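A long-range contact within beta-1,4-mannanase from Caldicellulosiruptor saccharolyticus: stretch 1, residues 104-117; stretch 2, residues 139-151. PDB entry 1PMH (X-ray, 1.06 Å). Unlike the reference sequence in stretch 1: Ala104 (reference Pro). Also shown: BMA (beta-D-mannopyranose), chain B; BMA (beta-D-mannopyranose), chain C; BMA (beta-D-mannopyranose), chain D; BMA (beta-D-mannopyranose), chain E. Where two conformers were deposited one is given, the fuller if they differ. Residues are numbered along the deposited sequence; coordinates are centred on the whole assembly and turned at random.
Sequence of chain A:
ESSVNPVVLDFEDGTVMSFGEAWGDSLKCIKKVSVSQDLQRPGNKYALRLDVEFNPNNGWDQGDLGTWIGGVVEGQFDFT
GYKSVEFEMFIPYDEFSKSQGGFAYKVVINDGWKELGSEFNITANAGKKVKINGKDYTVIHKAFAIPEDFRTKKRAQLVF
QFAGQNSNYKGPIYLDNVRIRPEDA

Stretch 1 (104-117) AYKVVINDGWKELG
Stretch 2 139-151: VIHKAFAIPEDFR

Two aromatic rings of stretch 2, Phe144 and Phe150, carry most of the contact with the hairpin of stretch 1, which buries 635 Å² in all without one direct hydrogen bond between the stretches. Phe144 (chi1 m, -61°; chi2 -52°) lies flat under Gly117: CA of Gly117 sits 3.6 Å from the centroid of the Phe144 ring, 7° off its normal. Gly117 is nearly extended (phi/psi -177/167), and an ideal CB there would come within 2.3 Å of Phe144 CD1, so the missing side chain makes room for the ring. At the ring edge, Val107 CG2 (chi1 t) meets Phe144 CE2 at 3.8 Å and Tyr105 OH meets Phe144 CZ at 3.8 Å. Tyr105 (chi1 p, chi2 89°) reaches on to Ile140, OH to CG2 3.7 Å. Leu116 (m, t) fills the space beside Phe144, its CB 3.9 Å from Phe144 CB and its CD2 3.8 Å from Pro147 CD.

Phe150 (chi1 -94°, between wells; chi2 58°), in the 3-10 segment 148-150, takes Lys114 CG over its face, 3.6 Å from the ring centroid; Ile109 CG2 approaches its edge at CE2, 4.0 Å, and Asp111 O lies 3.4 Å from CZ. Val107 and Ile109, both buried, point CA to CB toward stretch 2, offering methyls to the two ring edges.

Strands 104-109 and 114-117 pair through Ile109 N to Lys114 O (3.0 Å), Lys114 N to Ile109 O (2.9 Å) and Val107 N to Gly117 O (3.0 Å). Strand 139-145 runs at 137° to strand 114-117, nearer antiparallel than parallel, with a closest approach of the axes of 5.8 Å; Gly117 and Phe144 are in register, CA to CA 5.7 Å.

At the polar edge, water 1 donates to Leu116 O and Ala145 O, 2.7 Å each from its O. Lys114 (t, p, t, t) suits the margin: its aliphatic chain covers Phe150 and passes CE 3.6 Å from Pro147 CG, leaving charged NZ 4.5 Å from Asp149 OD1, opposite charges beyond salt-bridge range.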

# COMPACT_ATOMS: atom_id res chain seq x y z
N ALA A 104 -3.73 0.74 -11.15
CA ALA A 104 -3.50 -0.63 -10.71
C ALA A 104 -2.60 -0.61 -9.49
O ALA A 104 -1.81 0.32 -9.30
CB ALA A 104 -2.85 -1.42 -11.84
N TYR A 105 -2.67 -1.64 -8.69
CA TYR A 105 -1.72 -1.84 -7.62
C TYR A 105 -1.39 -3.31 -7.50
O TYR A 105 -2.15 -4.20 -7.90
CB TYR A 105 -2.16 -1.23 -6.28
CG TYR A 105 -3.29 -2.00 -5.65
CD1 TYR A 105 -3.02 -3.05 -4.82
CD2 TYR A 105 -4.61 -1.71 -5.91
CE1 TYR A 105 -4.04 -3.82 -4.26
CE2 TYR A 105 -5.64 -2.45 -5.36
CZ TYR A 105 -5.35 -3.55 -4.58
OH TYR A 105 -6.33 -4.32 -4.00
N LYS A 106 -0.22 -3.56 -6.93
CA LYS A 106 0.25 -4.90 -6.59
C LYS A 106 0.84 -4.87 -5.19
O LYS A 106 1.43 -3.89 -4.79
CB LYS A 106 1.29 -5.41 -7.57
CG LYS A 106 0.90 -5.36 -9.03
CD LYS A 106 1.86 -6.09 -9.94
CE LYS A 106 1.35 -6.21 -11.37
NZ LYS A 106 2.33 -6.99 -12.20
N VAL A 107 0.71 -6.01 -4.51
CA VAL A 107 1.33 -6.24 -3.22
C VAL A 107 2.28 -7.42 -3.40
O VAL A 107 1.86 -8.48 -3.89
CB VAL A 107 0.28 -6.53 -2.15
CG1 VAL A 107 0.94 -6.82 -0.82
CG2 VAL A 107 -0.68 -5.36 -2.01
N VAL A 108 3.54 -7.22 -3.03
CA VAL A 108 4.63 -8.09 -3.39
C VAL A 108 5.52 -8.33 -2.18
O VAL A 108 5.82 -7.41 -1.43
CB VAL A 108 5.46 -7.41 -4.50
CG1 VAL A 108 6.74 -8.10 -4.84
CG2 VAL A 108 4.61 -7.23 -5.75
N ILE A 109 5.99 -9.58 -2.05
CA ILE A 109 7.18 -9.86 -1.24
C ILE A 109 8.35 -9.93 -2.18
O ILE A 109 8.39 -10.79 -3.07
CB ILE A 109 7.05 -11.14 -0.39
CG1 ILE A 109 5.87 -11.03 0.59
CG2 ILE A 109 8.36 -11.41 0.34
CD1 ILE A 109 5.57 -12.35 1.33
N ASN A 110 9.29 -9.00 -2.03
CA ASN A 110 10.40 -8.90 -2.97
C ASN A 110 11.54 -9.86 -2.67
O ASN A 110 12.64 -9.46 -2.39
CB ASN A 110 10.83 -7.44 -3.10
CG ASN A 110 11.75 -7.20 -4.28
OD1 ASN A 110 11.79 -8.02 -5.21
ND2 ASN A 110 12.47 -6.06 -4.24
N ASP A 111 11.21 -11.15 -2.77
CA ASP A 111 12.14 -12.27 -2.75
C ASP A 111 11.91 -12.98 -4.09
O ASP A 111 10.87 -13.61 -4.31
CB ASP A 111 11.88 -13.21 -1.61
CG ASP A 111 12.96 -14.27 -1.50
OD1 ASP A 111 13.18 -14.95 -2.53
OD2 ASP A 111 13.53 -14.44 -0.41
N GLY A 112 12.75 -12.65 -5.07
CA GLY A 112 12.50 -13.00 -6.45
C GLY A 112 11.27 -12.34 -7.04
O GLY A 112 10.83 -12.78 -8.11
N TRP A 113 10.75 -11.29 -6.40
CA TRP A 113 9.53 -10.57 -6.82
C TRP A 113 8.34 -11.52 -6.89
O TRP A 113 7.96 -12.03 -7.93
CB TRP A 113 9.72 -9.82 -8.13
CG TRP A 113 8.55 -8.93 -8.48
CD1 TRP A 113 7.49 -9.25 -9.31
CD2 TRP A 113 8.35 -7.61 -8.06
NE1 TRP A 113 6.61 -8.19 -9.40
CE2 TRP A 113 7.14 -7.17 -8.68
CE3 TRP A 113 9.10 -6.74 -7.27
CZ2 TRP A 113 6.66 -5.86 -8.48
CZ3 TRP A 113 8.59 -5.45 -7.08
CH2 TRP A 113 7.41 -5.07 -7.69
N LYS A 114 7.71 -11.76 -5.75
CA LYS A 114 6.57 -12.64 -5.61
C LYS A 114 5.31 -11.84 -5.38
O LYS A 114 5.11 -11.25 -4.32
CB LYS A 114 6.84 -13.56 -4.41
CG LYS A 114 5.82 -14.63 -4.20
CD LYS A 114 5.78 -15.61 -5.36
CE LYS A 114 4.75 -16.66 -5.07
NZ LYS A 114 4.51 -17.62 -6.19
N GLU A 115 4.49 -11.75 -6.39
CA GLU A 115 3.23 -11.05 -6.28
C GLU A 115 2.27 -11.86 -5.43
O GLU A 115 2.02 -13.03 -5.71
CB GLU A 115 2.63 -10.77 -7.66
CG GLU A 115 3.58 -9.93 -8.50
CD GLU A 115 3.14 -9.50 -9.88
OE1 GLU A 115 1.95 -9.64 -10.13
OE2 GLU A 115 3.96 -8.96 -10.64
N LEU A 116 1.72 -11.22 -4.41
CA LEU A 116 0.68 -11.79 -3.61
C LEU A 116 -0.70 -11.51 -4.14
O LEU A 116 -1.60 -12.34 -4.01
CB LEU A 116 0.76 -11.30 -2.16
CG LEU A 116 2.11 -11.49 -1.45
CD1 LEU A 116 1.94 -11.00 -0.03
CD2 LEU A 116 2.59 -12.93 -1.56
N GLY A 117 -0.90 -10.35 -4.74
CA GLY A 117 -2.16 -10.01 -5.30
C GLY A 117 -2.07 -8.66 -5.98
O GLY A 117 -1.08 -7.95 -5.86
N VAL A 139 -12.26 3.52 -0.36
CA VAL A 139 -11.49 2.69 0.53
C VAL A 139 -11.45 1.27 0.02
O VAL A 139 -12.47 0.64 -0.25
CB VAL A 139 -12.11 2.73 1.92
CG1 VAL A 139 -11.32 1.83 2.89
CG2 VAL A 139 -12.18 4.18 2.44
N ILE A 140 -10.23 0.76 -0.12
CA ILE A 140 -9.92 -0.60 -0.54
C ILE A 140 -9.30 -1.29 0.64
O ILE A 140 -8.30 -0.85 1.17
CB ILE A 140 -9.00 -0.61 -1.75
CG1 ILE A 140 -9.75 0.03 -2.92
CG2 ILE A 140 -8.54 -2.03 -2.10
CD1 ILE A 140 -8.94 0.29 -4.11
N HIS A 141 -9.93 -2.37 1.06
CA HIS A 141 -9.47 -3.14 2.21
C HIS A 141 -9.43 -4.59 1.77
O HIS A 141 -10.48 -5.20 1.52
CB HIS A 141 -10.45 -2.96 3.37
CG HIS A 141 -10.04 -3.63 4.63
ND1 HIS A 141 -10.85 -3.65 5.75
CD2 HIS A 141 -8.90 -4.24 5.00
CE1 HIS A 141 -10.15 -4.13 6.76
NE2 HIS A 141 -9.05 -4.68 6.29
N LYS A 142 -8.23 -5.16 1.66
CA LYS A 142 -8.06 -6.52 1.12
C LYS A 142 -7.02 -7.24 1.94
O LYS A 142 -6.18 -6.61 2.57
CB LYS A 142 -7.54 -6.52 -0.33
CG LYS A 142 -8.40 -5.85 -1.35
CD LYS A 142 -9.56 -6.70 -1.75
CE LYS A 142 -10.27 -6.19 -2.99
NZ LYS A 142 -11.71 -6.64 -2.99
N ALA A 143 -7.07 -8.56 1.84
CA ALA A 143 -6.01 -9.44 2.29
C ALA A 143 -5.66 -10.39 1.17
O ALA A 143 -6.56 -10.98 0.59
CB ALA A 143 -6.40 -10.21 3.53
N PHE A 144 -4.38 -10.56 0.91
CA PHE A 144 -3.89 -11.50 -0.08
C PHE A 144 -3.13 -12.63 0.59
O PHE A 144 -2.44 -12.38 1.58
CB PHE A 144 -3.00 -10.81 -1.10
CG PHE A 144 -3.66 -9.75 -1.90
CD1 PHE A 144 -4.83 -9.99 -2.54
CD2 PHE A 144 -3.08 -8.50 -2.06
CE1 PHE A 144 -5.44 -8.98 -3.26
CE2 PHE A 144 -3.65 -7.54 -2.83
CZ PHE A 144 -4.84 -7.75 -3.41
N ALA A 145 -3.22 -13.82 0.03
CA ALA A 145 -2.55 -14.98 0.58
C ALA A 145 -1.04 -14.89 0.45
O ALA A 145 -0.51 -14.50 -0.60
CB ALA A 145 -3.02 -16.26 -0.09
N ILE A 146 -0.35 -15.34 1.50
CA ILE A 146 1.06 -15.72 1.39
C ILE A 146 1.06 -17.20 0.97
O ILE A 146 0.56 -18.02 1.73
CB ILE A 146 1.83 -15.50 2.70
CG1 ILE A 146 1.76 -14.04 3.14
CG2 ILE A 146 3.26 -15.97 2.56
CD1 ILE A 146 2.33 -13.77 4.51
N PRO A 147 1.61 -17.57 -0.18
CA PRO A 147 1.55 -18.97 -0.64
C PRO A 147 2.40 -19.83 0.28
O PRO A 147 3.37 -19.36 0.89
CB PRO A 147 2.07 -18.86 -2.07
CG PRO A 147 2.90 -17.64 -2.12
CD PRO A 147 2.29 -16.69 -1.14
N GLU A 148 2.08 -21.12 0.30
CA GLU A 148 2.72 -22.07 1.20
C GLU A 148 4.25 -22.06 1.02
O GLU A 148 5.01 -22.13 1.99
CB GLU A 148 2.07 -23.45 1.02
CG GLU A 148 0.56 -23.43 1.30
CD GLU A 148 -0.37 -23.07 0.14
OE1 GLU A 148 -0.52 -21.88 -0.27
OE2 GLU A 148 -1.03 -24.01 -0.36
N ASP A 149 4.71 -21.95 -0.23
CA ASP A 149 6.15 -21.97 -0.50
C ASP A 149 6.87 -20.72 -0.01
O ASP A 149 8.10 -20.73 0.04
CB ASP A 149 6.47 -22.27 -1.97
CG ASP A 149 6.30 -21.09 -2.89
OD1 ASP A 149 5.31 -20.36 -2.76
OD2 ASP A 149 7.06 -20.89 -3.87
N PHE A 150 6.15 -19.66 0.35
CA PHE A 150 6.74 -18.47 1.00
C PHE A 150 6.64 -18.46 2.51
O PHE A 150 7.07 -17.48 3.13
CB PHE A 150 6.15 -17.19 0.37
CG PHE A 150 6.99 -16.66 -0.75
CD1 PHE A 150 7.30 -17.43 -1.86
CD2 PHE A 150 7.58 -15.40 -0.65
CE1 PHE A 150 8.20 -16.93 -2.81
CE2 PHE A 150 8.42 -14.95 -1.58
CZ PHE A 150 8.75 -15.70 -2.66
N ARG A 151 6.03 -19.50 3.11
CA ARG A 151 5.85 -19.52 4.54
C ARG A 151 7.11 -20.13 5.16
O ARG A 151 7.11 -21.22 5.70
CB ARG A 151 4.56 -20.22 4.90
CG ARG A 151 3.34 -19.55 4.35
CD ARG A 151 2.05 -20.26 4.76
NE ARG A 151 0.94 -19.82 3.93
CZ ARG A 151 -0.23 -20.43 3.83
NH1 ARG A 151 -0.54 -21.47 4.59
NH2 ARG A 151 -1.15 -19.94 3.02
C1 BMA B . 8.76 -7.14 -12.36
C2 BMA B . 9.95 -7.98 -12.84
C3 BMA B . 10.81 -8.14 -11.62
C4 BMA B . 11.19 -6.80 -11.01
C5 BMA B . 9.96 -5.93 -10.73
C6 BMA B . 10.21 -4.53 -10.19
O2 BMA B . 10.64 -7.34 -13.87
O3 BMA B . 11.95 -8.90 -11.98
O4 BMA B . 11.77 -7.05 -9.76
O5 BMA B . 9.22 -5.88 -11.94
O6 BMA B . 11.05 -3.81 -11.05
C1 BMA C . 12.85 -6.17 -9.43
C2 BMA C . 13.11 -6.18 -7.94
C3 BMA C . 14.28 -5.25 -7.60
C4 BMA C . 15.50 -5.75 -8.40
C5 BMA C . 15.22 -5.85 -9.90
C6 BMA C . 16.32 -6.43 -10.79
O2 BMA C . 13.23 -7.52 -7.49
O3 BMA C . 14.58 -5.42 -6.22
O4 BMA C . 16.58 -4.87 -8.31
O5 BMA C . 14.07 -6.63 -10.07
O6 BMA C . 15.95 -6.20 -12.14
C1 BMA D . 4.43 -5.46 -14.53
C2 BMA D . 4.99 -4.70 -13.36
C3 BMA D . 6.47 -5.07 -13.25
C4 BMA D . 6.63 -6.59 -13.20
C5 BMA D . 5.87 -7.27 -14.32
C6 BMA D . 5.92 -8.78 -14.14
O2 BMA D . 4.32 -5.08 -12.18
O3 BMA D . 7.03 -4.37 -12.13
O4 BMA D . 7.96 -6.93 -13.47
O5 BMA D . 4.53 -6.87 -14.33
O6 BMA D . 5.40 -9.36 -15.28
C1 BMA E . 0.36 -4.93 -17.57
C2 BMA E . 0.29 -6.23 -16.80
C3 BMA E . 1.15 -6.09 -15.55
C4 BMA E . 2.48 -5.50 -15.87
C5 BMA E . 2.39 -4.21 -16.69
C6 BMA E . 3.71 -3.61 -17.11
O2 BMA E . 0.83 -7.27 -17.60
O3 BMA E . 1.22 -7.30 -14.81
O4 BMA E . 3.06 -5.20 -14.63
O5 BMA E . 1.64 -4.47 -17.87
O6 BMA E . 4.50 -4.56 -17.80
O HOH W 1 -1.12 -14.90 -3.17